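Long-range contacts in SusD superfamily protein (Bacteroides fragilis NCTC 9343, PDB 3NQP), which probably binds sugars at the bacterial outer membrane so that they can be taken up, as related SusD-family proteins do: residues F379-W384 against D443-Q448; W384-L389 against A403-L408; D398-A403 against Y425-D430. All blocks are in the same frame, centred on the assembly; numbering follows the deposited sequence.

Contact 1 (F379-W384 against D443-Q448)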
loop_
_atom_site.group_PDB
_atom_site.type_symbol
_atom_site.label_atom_id
_atom_site.label_comp_id
_atom_site.label_asym_id
_atom_site.label_seq_id
_atom_site.Cartn_x
_atom_site.Cartn_y
_atom_site.Cartn_z
ATOM N N PHE A 379 -6.853 -0.578 0.275
ATOM C CA PHE A 379 -5.799 -1.563 0.387
ATOM C C PHE A 379 -5.779 -2.494 -0.827
ATOM O O PHE A 379 -4.711 -2.809 -1.308
ATOM C CB PHE A 379 -5.969 -2.403 1.665
ATOM C CG PHE A 379 -5.586 -1.697 2.927
ATOM C CD1 PHE A 379 -5.159 -0.381 2.943
ATOM C CD2 PHE A 379 -5.692 -2.374 4.121
ATOM C CE1 PHE A 379 -4.793 0.228 4.146
ATOM C CE2 PHE A 379 -5.325 -1.781 5.314
ATOM C CZ PHE A 379 -4.881 -0.497 5.336
ATOM N N TYR A 380 -6.942 -2.940 -1.310
ATOM C CA TYR A 380 -6.999 -3.760 -2.530
ATOM C C TYR A 380 -8.083 -3.229 -3.456
ATOM O O TYR A 380 -9.205 -3.049 -2.998
ATOM C CB TYR A 380 -7.334 -5.200 -2.231
ATOM C CG TYR A 380 -6.356 -5.883 -1.351
ATOM C CD1 TYR A 380 -5.054 -6.132 -1.811
ATOM C CD2 TYR A 380 -6.678 -6.249 -0.056
ATOM C CE1 TYR A 380 -4.135 -6.745 -1.049
ATOM C CE2 TYR A 380 -5.718 -6.894 0.752
ATOM C CZ TYR A 380 -4.443 -7.126 0.244
ATOM O OH TYR A 380 -3.452 -7.765 0.972
ATOM N N ARG A 381 -7.734 -2.992 -4.723
ATOM C CA ARG A 381 -8.740 -2.735 -5.778
ATOM C C ARG A 381 -8.364 -3.501 -7.076
ATOM O O ARG A 381 -7.276 -4.080 -7.181
ATOM C CB ARG A 381 -8.889 -1.238 -5.998
ATOM C CG ARG A 381 -7.656 -0.522 -6.342
ATOM C CD ARG A 381 -7.946 0.951 -6.617
ATOM N NE ARG A 381 -6.725 1.683 -6.906
ATOM C CZ ARG A 381 -6.223 1.943 -8.124
ATOM N NH1 ARG A 381 -6.805 1.550 -9.249
ATOM N NH2 ARG A 381 -5.098 2.619 -8.215
ATOM N N LEU A 382 -9.264 -3.547 -8.038
ATOM C CA LEU A 382 -9.133 -4.527 -9.116
ATOM C C LEU A 382 -7.849 -4.399 -9.967
ATOM O O LEU A 382 -7.272 -5.423 -10.290
ATOM C CB LEU A 382 -10.397 -4.509 -10.005
ATOM C CG LEU A 382 -10.722 -5.761 -10.797
ATOM C CD1 LEU A 382 -10.969 -6.931 -9.762
ATOM C CD2 LEU A 382 -11.967 -5.469 -11.716
ATOM N N PRO A 383 -7.391 -3.171 -10.360
ATOM C CA PRO A 383 -6.153 -3.140 -11.144
ATOM C C PRO A 383 -4.917 -3.724 -10.420
ATOM O O PRO A 383 -3.964 -4.189 -11.084
ATOM C CB PRO A 383 -5.935 -1.631 -11.455
ATOM C CG PRO A 383 -7.327 -1.035 -11.405
ATOM C CD PRO A 383 -7.987 -1.839 -10.247
ATOM N N TRP A 384 -4.925 -3.714 -9.095
ATOM C CA TRP A 384 -3.877 -4.423 -8.324
ATOM C C TRP A 384 -3.939 -5.918 -8.643
ATOM O O TRP A 384 -2.903 -6.572 -8.784
ATOM C CB TRP A 384 -3.987 -4.130 -6.815
ATOM C CG TRP A 384 -2.984 -4.885 -5.966
ATOM C CD1 TRP A 384 -1.753 -4.464 -5.580
ATOM C CD2 TRP A 384 -3.162 -6.163 -5.407
ATOM N NE1 TRP A 384 -1.128 -5.419 -4.829
ATOM C CE2 TRP A 384 -1.972 -6.488 -4.719
ATOM C CE3 TRP A 384 -4.207 -7.104 -5.448
ATOM C CZ2 TRP A 384 -1.797 -7.709 -4.060
ATOM C CZ3 TRP A 384 -4.054 -8.277 -4.775
ATOM C CH2 TRP A 384 -2.863 -8.582 -4.099
ATOM N N ASP A 443 3.839 1.831 -10.638
ATOM C CA ASP A 443 4.378 3.123 -10.213
ATOM C C ASP A 443 3.430 4.258 -10.555
ATOM O O ASP A 443 3.328 5.221 -9.819
ATOM C CB ASP A 443 5.724 3.417 -10.920
ATOM C CG ASP A 443 6.892 2.661 -10.321
ATOM O OD1 ASP A 443 6.728 2.046 -9.228
ATOM O OD2 ASP A 443 7.960 2.651 -10.994
ATOM N N LYS A 444 2.801 4.163 -11.717
ATOM C CA LYS A 444 1.806 5.130 -12.148
ATOM C C LYS A 444 0.422 4.946 -11.528
ATOM O O LYS A 444 -0.267 5.946 -11.217
ATOM C CB LYS A 444 1.662 5.096 -13.643
ATOM C CG LYS A 444 2.821 5.663 -14.403
ATOM C CD LYS A 444 2.576 5.414 -15.895
ATOM C CE LYS A 444 3.817 5.726 -16.671
ATOM N NZ LYS A 444 3.563 5.674 -18.117
ATOM N N GLU A 445 0.002 3.680 -11.384
ATOM C CA GLU A 445 -1.369 3.350 -10.976
ATOM C C GLU A 445 -1.578 3.592 -9.471
ATOM O O GLU A 445 -2.665 4.005 -9.037
ATOM C CB GLU A 445 -1.694 1.894 -11.332
ATOM C CG GLU A 445 -3.112 1.399 -11.098
ATOM C CD GLU A 445 -4.156 2.118 -11.966
ATOM O OE1 GLU A 445 -3.799 2.694 -13.002
ATOM O OE2 GLU A 445 -5.325 2.098 -11.595
ATOM N N PHE A 446 -0.538 3.327 -8.693
ATOM C CA PHE A 446 -0.649 3.210 -7.239
ATOM C C PHE A 446 0.163 4.234 -6.409
ATOM O O PHE A 446 0.598 3.968 -5.293
ATOM C CB PHE A 446 -0.252 1.810 -6.836
ATOM C CG PHE A 446 -1.120 0.768 -7.375
ATOM C CD1 PHE A 446 -2.461 0.700 -7.004
ATOM C CD2 PHE A 446 -0.633 -0.181 -8.275
ATOM C CE1 PHE A 446 -3.281 -0.269 -7.536
ATOM C CE2 PHE A 446 -1.463 -1.157 -8.782
ATOM C CZ PHE A 446 -2.791 -1.189 -8.413
ATOM N N ILE A 447 0.325 5.416 -6.955
ATOM C CA ILE A 447 0.860 6.548 -6.196
ATOM C C ILE A 447 0.021 6.737 -4.932
ATOM O O ILE A 447 -1.199 6.858 -4.994
ATOM C CB ILE A 447 0.911 7.835 -7.058
ATOM C CG1 ILE A 447 2.029 7.696 -8.118
ATOM C CG2 ILE A 447 1.195 9.086 -6.171
ATOM C CD1 ILE A 447 2.131 8.819 -9.100
ATOM N N GLN A 448 0.702 6.702 -3.784
ATOM C CA GLN A 448 0.109 6.945 -2.498
ATOM C C GLN A 448 -0.771 5.772 -2.040
ATOM O O GLN A 448 -1.622 5.961 -1.205
ATOM C CB GLN A 448 -0.687 8.255 -2.487
ATOM C CG GLN A 448 -0.783 8.886 -1.120
ATOM C CD GLN A 448 -1.641 10.119 -1.121
ATOM O OE1 GLN A 448 -2.844 10.044 -1.370
ATOM N NE2 GLN A 448 -1.029 11.268 -0.793
#
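Phe446 sets CE1 over one face of the Arg381 guanidinium, offset toward the rim, the side chains meeting tip to tip with planes 49° apart. The contact lies inside the helix-rich SusD fold, where strand 377-381 gives way to helix 382-396 and helix 431-445 runs out. Arg381 occupies the N-cap position of helix 382-396, and its extended chain reaches Glu445. There NH1 of Arg381 makes a salt bridge with OE2 of Glu445 at 2.8 Å; the bond is nearly straight (169°), lies in the guanidinium plane and uses the anti lone pair of the oxygen. Buried charges of this kind need several partners: Glu445 OE1 pairs with Arg333 and OE2 also with Arg412, while Glu264 and Glu449 share Arg381. Proline suits a helix's first turn, where its N needs no hydrogen bond, and Pro383 sets CG 3.7 Å from OE2 of Glu445. Phe446, first to leave helix 431-445, has CG of Glu445 over its ring centre. The edge of Trp384 is turned toward the face of Phe446, an offset edge-to-face pair whose five-membered-ring and phenyl centroids lie 5.9 Å apart. CZ of Phe446 comes within 3.4 Å of the backbone N of Trp384.

Contact 2 (W384-L389 against A403-L408)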
loop_
_atom_site.group_PDB
_atom_site.type_symbol
_atom_site.label_atom_id
_atom_site.label_comp_id
_atom_site.label_asym_id
_atom_site.label_seq_id
_atom_site.Cartn_x
_atom_site.Cartn_y
_atom_site.Cartn_z
ATOM N N TRP A 384 -4.925 -3.714 -9.095
ATOM C CA TRP A 384 -3.877 -4.423 -8.324
ATOM C C TRP A 384 -3.939 -5.918 -8.643
ATOM O O TRP A 384 -2.903 -6.572 -8.784
ATOM C CB TRP A 384 -3.987 -4.130 -6.815
ATOM C CG TRP A 384 -2.984 -4.885 -5.966
ATOM C CD1 TRP A 384 -1.753 -4.464 -5.580
ATOM C CD2 TRP A 384 -3.162 -6.163 -5.407
ATOM N NE1 TRP A 384 -1.128 -5.419 -4.829
ATOM C CE2 TRP A 384 -1.972 -6.488 -4.719
ATOM C CE3 TRP A 384 -4.207 -7.104 -5.448
ATOM C CZ2 TRP A 384 -1.797 -7.709 -4.060
ATOM C CZ3 TRP A 384 -4.054 -8.277 -4.775
ATOM C CH2 TRP A 384 -2.863 -8.582 -4.099
ATOM N N VAL A 385 -5.144 -6.462 -8.767
ATOM C CA VAL A 385 -5.313 -7.898 -9.008
ATOM C C VAL A 385 -4.734 -8.193 -10.402
ATOM O O VAL A 385 -3.912 -9.110 -10.587
ATOM C CB VAL A 385 -6.775 -8.403 -8.810
ATOM C CG1 VAL A 385 -6.860 -9.861 -9.180
ATOM C CG2 VAL A 385 -7.314 -8.138 -7.332
ATOM N N TYR A 386 -5.099 -7.355 -11.360
ATOM C CA TYR A 386 -4.538 -7.479 -12.684
ATOM C C TYR A 386 -3.004 -7.410 -12.763
ATOM O O TYR A 386 -2.402 -8.227 -13.447
ATOM C CB TYR A 386 -5.091 -6.389 -13.623
ATOM C CG TYR A 386 -6.575 -6.369 -13.928
ATOM C CD1 TYR A 386 -7.329 -7.530 -14.025
ATOM C CD2 TYR A 386 -7.185 -5.158 -14.301
ATOM C CE1 TYR A 386 -8.687 -7.478 -14.356
ATOM C CE2 TYR A 386 -8.523 -5.107 -14.618
ATOM C CZ TYR A 386 -9.257 -6.268 -14.676
ATOM O OH TYR A 386 -10.565 -6.194 -15.003
ATOM N N LEU A 387 -2.370 -6.418 -12.121
ATOM C CA LEU A 387 -0.908 -6.281 -12.247
ATOM C C LEU A 387 -0.168 -7.361 -11.446
ATOM O O LEU A 387 0.951 -7.738 -11.785
ATOM C CB LEU A 387 -0.464 -4.850 -11.918
ATOM C CG LEU A 387 -0.984 -3.838 -12.988
ATOM C CD1 LEU A 387 -0.731 -2.447 -12.491
ATOM C CD2 LEU A 387 -0.358 -4.080 -14.368
ATOM N N THR A 388 -0.802 -7.865 -10.401
ATOM C CA THR A 388 -0.265 -8.977 -9.637
ATOM C C THR A 388 -0.310 -10.279 -10.503
ATOM O O THR A 388 0.663 -11.055 -10.530
ATOM C CB THR A 388 -0.972 -9.111 -8.232
ATOM O OG1 THR A 388 -0.962 -7.845 -7.527
ATOM C CG2 THR A 388 -0.261 -10.131 -7.370
ATOM N N LEU A 389 -1.414 -10.501 -11.225
ATOM C CA LEU A 389 -1.534 -11.617 -12.172
ATOM C C LEU A 389 -0.590 -11.440 -13.344
ATOM O O LEU A 389 -0.052 -12.415 -13.845
ATOM C CB LEU A 389 -2.977 -11.747 -12.663
ATOM C CG LEU A 389 -3.930 -12.432 -11.683
ATOM C CD1 LEU A 389 -5.394 -12.243 -12.052
ATOM C CD2 LEU A 389 -3.595 -13.887 -11.554
ATOM N N ALA A 403 1.070 -8.747 -21.217
ATOM C CA ALA A 403 0.635 -7.643 -22.060
ATOM C C ALA A 403 -0.845 -7.355 -21.890
ATOM O O ALA A 403 -1.241 -6.208 -21.877
ATOM C CB ALA A 403 0.937 -7.957 -23.538
ATOM N N LYS A 404 -1.658 -8.402 -21.811
ATOM C CA LYS A 404 -3.098 -8.254 -21.631
ATOM C C LYS A 404 -3.403 -7.438 -20.395
ATOM O O LYS A 404 -4.213 -6.527 -20.425
ATOM C CB LYS A 404 -3.790 -9.622 -21.546
ATOM C CG LYS A 404 -5.311 -9.628 -21.271
ATOM C CD LYS A 404 -5.853 -11.057 -21.142
ATOM C CE LYS A 404 -5.430 -11.717 -19.803
ATOM N NZ LYS A 404 -5.790 -13.164 -19.734
ATOM N N TYR A 405 -2.825 -7.826 -19.278
ATOM C CA TYR A 405 -3.166 -7.163 -18.013
ATOM C C TYR A 405 -2.623 -5.721 -17.947
ATOM O O TYR A 405 -3.295 -4.828 -17.445
ATOM C CB TYR A 405 -2.621 -7.982 -16.864
ATOM C CG TYR A 405 -3.453 -9.207 -16.583
ATOM C CD1 TYR A 405 -4.786 -9.087 -16.232
ATOM C CD2 TYR A 405 -2.911 -10.478 -16.628
ATOM C CE1 TYR A 405 -5.563 -10.222 -15.918
ATOM C CE2 TYR A 405 -3.691 -11.610 -16.321
ATOM C CZ TYR A 405 -5.013 -11.465 -15.969
ATOM O OH TYR A 405 -5.786 -12.585 -15.679
ATOM N N ILE A 406 -1.403 -5.496 -18.438
ATOM C CA ILE A 406 -0.874 -4.126 -18.540
ATOM C C ILE A 406 -1.775 -3.246 -19.395
ATOM O O ILE A 406 -2.071 -2.117 -19.030
ATOM C CB ILE A 406 0.554 -4.079 -19.115
ATOM C CG1 ILE A 406 1.553 -4.676 -18.117
ATOM C CG2 ILE A 406 0.966 -2.618 -19.466
ATOM C CD1 ILE A 406 2.974 -4.940 -18.752
ATOM N N ASN A 407 -2.208 -3.756 -20.529
ATOM C CA ASN A 407 -3.048 -2.968 -21.423
ATOM C C ASN A 407 -4.469 -2.730 -20.911
ATOM O O ASN A 407 -5.073 -1.705 -21.240
ATOM C CB ASN A 407 -3.051 -3.560 -22.829
ATOM C CG ASN A 407 -1.720 -3.350 -23.552
ATOM O OD1 ASN A 407 -1.114 -2.269 -23.459
ATOM N ND2 ASN A 407 -1.260 -4.383 -24.286
ATOM N N LEU A 408 -5.018 -3.652 -20.130
ATOM C CA LEU A 408 -6.275 -3.391 -19.458
ATOM C C LEU A 408 -6.146 -2.123 -18.587
ATOM O O LEU A 408 -6.972 -1.231 -18.666
ATOM C CB LEU A 408 -6.677 -4.559 -18.547
ATOM C CG LEU A 408 -7.449 -5.684 -19.220
ATOM C CD1 LEU A 408 -7.542 -6.918 -18.266
ATOM C CD2 LEU A 408 -8.835 -5.208 -19.713
#
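Tyr405 and Tyr386 cross at about a right angle as side chains, yet their ring planes differ by just 30°. The rings are slid apart, with centroids 5.8 Å from each other, so they barely overlap, and the touch is made by CD1 of Tyr386 and CD1 of Tyr405 at 3.7 Å. The carbonyl O of Tyr386 also touches CB of Tyr405 at 3.4 Å. Each ring receives an aliphatic group over a face. CD1 of Leu408 stands above the centre of the Tyr386 ring, 4.0 Å from its centroid and 9° off the normal, a CH-pi contact. On Tyr405 the corresponding CH-pi group is CB of Leu389, displaced toward the rim, while CE of Lys404, likewise offset, lies over the opposite face. Tyrosine suits both places because its flat ring offers faces on which leucine aliphatic groups can lie. To one side, CD2 of Leu387 meets CG1 of Ile406 at 4.2 Å, apolar atoms continuing the seam. The two short helical segments approach to 8.6 Å between axes and run at 154° to each other. This is an antiparallel helical hairpin with a short connection, consistent with the TPR-like helical architecture of the SusD family.

Contact 3 (D398-A403 against Y425-D430)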
loop_
_atom_site.group_PDB
_atom_site.type_symbol
_atom_site.label_atom_id
_atom_site.label_comp_id
_atom_site.label_asym_id
_atom_site.label_seq_id
_atom_site.Cartn_x
_atom_site.Cartn_y
_atom_site.Cartn_z
ATOM N N ASP A 398 4.072 -16.483 -19.675
ATOM C CA ASP A 398 2.834 -16.190 -20.412
ATOM C C ASP A 398 2.898 -14.727 -20.814
ATOM O O ASP A 398 2.236 -13.828 -20.245
ATOM C CB ASP A 398 1.606 -16.487 -19.564
ATOM C CG ASP A 398 0.294 -16.489 -20.367
ATOM O OD1 ASP A 398 0.279 -15.943 -21.457
ATOM O OD2 ASP A 398 -0.706 -16.994 -19.853
ATOM N N ASN A 399 3.727 -14.498 -21.804
ATOM C CA ASN A 399 3.989 -13.152 -22.277
ATOM C C ASN A 399 2.756 -12.454 -22.805
ATOM O O ASN A 399 2.611 -11.234 -22.636
ATOM C CB ASN A 399 5.143 -13.188 -23.265
ATOM C CG ASN A 399 6.389 -13.806 -22.617
ATOM O OD1 ASN A 399 6.727 -13.434 -21.499
ATOM N ND2 ASN A 399 6.985 -14.821 -23.252
ATOM N N ALA A 400 1.865 -13.209 -23.429
ATOM C CA ALA A 400 0.610 -12.643 -23.950
ATOM C C ALA A 400 -0.242 -12.146 -22.773
ATOM O O ALA A 400 -0.805 -11.062 -22.845
ATOM C CB ALA A 400 -0.168 -13.672 -24.776
ATOM N N ALA A 401 -0.266 -12.879 -21.664
ATOM C CA ALA A 401 -1.067 -12.472 -20.488
ATOM C C ALA A 401 -0.445 -11.248 -19.776
ATOM O O ALA A 401 -1.175 -10.374 -19.294
ATOM C CB ALA A 401 -1.287 -13.658 -19.458
ATOM N N VAL A 402 0.888 -11.157 -19.742
ATOM C CA VAL A 402 1.560 -9.952 -19.200
ATOM C C VAL A 402 1.018 -8.708 -19.895
ATOM O O VAL A 402 0.547 -7.749 -19.249
ATOM C CB VAL A 402 3.076 -9.992 -19.360
ATOM C CG1 VAL A 402 3.658 -8.602 -18.983
ATOM C CG2 VAL A 402 3.689 -11.119 -18.486
ATOM N N ALA A 403 1.070 -8.747 -21.217
ATOM C CA ALA A 403 0.635 -7.643 -22.060
ATOM C C ALA A 403 -0.845 -7.355 -21.890
ATOM O O ALA A 403 -1.241 -6.208 -21.877
ATOM C CB ALA A 403 0.937 -7.957 -23.538
ATOM N N TYR A 425 1.223 -1.702 -24.754
ATOM C CA TYR A 425 2.433 -2.491 -24.520
ATOM C C TYR A 425 2.510 -3.685 -25.486
ATOM O O TYR A 425 1.615 -4.535 -25.493
ATOM C CB TYR A 425 2.433 -2.988 -23.068
ATOM C CG TYR A 425 3.688 -3.770 -22.692
ATOM C CD1 TYR A 425 4.920 -3.121 -22.496
ATOM C CD2 TYR A 425 3.634 -5.146 -22.535
ATOM C CE1 TYR A 425 6.070 -3.854 -22.166
ATOM C CE2 TYR A 425 4.763 -5.881 -22.217
ATOM C CZ TYR A 425 5.977 -5.242 -22.047
ATOM O OH TYR A 425 7.087 -5.996 -21.716
ATOM N N PRO A 426 3.576 -3.772 -26.300
ATOM C CA PRO A 426 3.621 -4.910 -27.221
ATOM C C PRO A 426 4.197 -6.082 -26.475
ATOM O O PRO A 426 5.070 -5.890 -25.618
ATOM C CB PRO A 426 4.577 -4.435 -28.336
ATOM C CG PRO A 426 5.518 -3.431 -27.657
ATOM C CD PRO A 426 4.757 -2.879 -26.446
ATOM N N GLU A 427 3.716 -7.284 -26.773
ATOM C CA GLU A 427 4.163 -8.439 -26.032
ATOM C C GLU A 427 5.629 -8.724 -26.335
ATOM O O GLU A 427 6.135 -8.368 -27.407
ATOM C CB GLU A 427 3.251 -9.651 -26.309
ATOM C CG GLU A 427 3.629 -10.597 -27.434
ATOM C CD GLU A 427 2.760 -11.869 -27.401
ATOM O OE1 GLU A 427 1.567 -11.711 -27.638
ATOM O OE2 GLU A 427 3.262 -12.992 -27.116
ATOM N N THR A 428 6.318 -9.349 -25.384
ATOM C CA THR A 428 7.731 -9.655 -25.568
ATOM C C THR A 428 8.117 -10.829 -24.722
ATOM O O THR A 428 7.544 -11.052 -23.646
ATOM C CB THR A 428 8.665 -8.482 -25.237
ATOM O OG1 THR A 428 10.024 -8.922 -25.422
ATOM C CG2 THR A 428 8.456 -7.966 -23.781
ATOM N N ALA A 429 9.120 -11.567 -25.205
ATOM C CA ALA A 429 9.693 -12.685 -24.470
ATOM C C ALA A 429 10.744 -12.276 -23.415
ATOM O O ALA A 429 11.183 -13.088 -22.593
ATOM C CB ALA A 429 10.317 -13.704 -25.467
ATOM N N ASP A 430 11.126 -11.013 -23.430
ATOM C CA ASP A 430 12.128 -10.521 -22.543
ATOM C C ASP A 430 11.551 -10.314 -21.149
ATOM O O ASP A 430 10.745 -9.364 -20.893
ATOM C CB ASP A 430 12.681 -9.203 -23.079
ATOM C CG ASP A 430 13.902 -8.741 -22.301
ATOM O OD1 ASP A 430 13.788 -7.808 -21.490
ATOM O OD2 ASP A 430 14.950 -9.343 -22.477
HETATM O O HOH W 1 4.775 -9.334 -22.955
#
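A water bridges Asn399 and Thr428: it lies 2.9 Å from Asn399 O, to which it can donate, and accepts a hydrogen bond from Thr428 N, also at 2.9 Å. It thereby joins the first turn of helix 399-414 to the irregular loop before helix 431-445. Beside the water, CG of Asn399, anti to its own carbonyl carbon (chi1 -57°), lies 3.2 Å from Thr428 O, a carbonyl that accepts from Asn434 ND2. The approach is packing, since OD1 of Asn399 and Thr428 O are both acceptors; ND2 sits near CA of Ala429. One turn further on, the small Ala403 lets the two backbones come close. Its CA is 3.9 Å from CD2 at the edge of the Tyr425 ring, and its CB is 4.0 Å from CB of Glu427. Tyr425 is buried, and its hydroxyl is satisfied by Asn434. Each segment also has a side-chain bond to a backbone N-H. Asp398 caps its helix through OD1, met by Ala401 N at 3.1 Å from above the carboxylate plane. Thr428 OG1 accepts from Asp430 N at 3.1 Å in an ST turn that leads to Asp430, the N-cap of helix 431-445. Glu427 OE1 is 3.9 Å from CB of Ala400. Two acidic groups, Asp398 and Glu427, thus lie near the amino end of helix 399-414, where their negative charge would probably be favoured by the helix dipole.

Read from the N terminus, the chain leaves strand 377-381 and enters helix 382-396, turns back through helix 399-414, passes the short helix 420-423 and a loop, and returns along helix 431-445. Contact 1 closes the longest loop, bringing the end of helix 431-445 back to the start of helix 382-396. Contacts 2 and 3 are nested within it and cross each other, sharing Ala403. Contact 2 pairs helices 382-396 and 399-414; contact 3 ties the latter to the loop preceding helix 431-445. Contacts 1 and 2 share Trp384, and Leu387 touches Phe446. Between contacts 2 and 3, Asn407 OD1 makes a hydrogen bond with Tyr425 N and Ile406 packs on Tyr425. Contacts 1 and 3 stay apart.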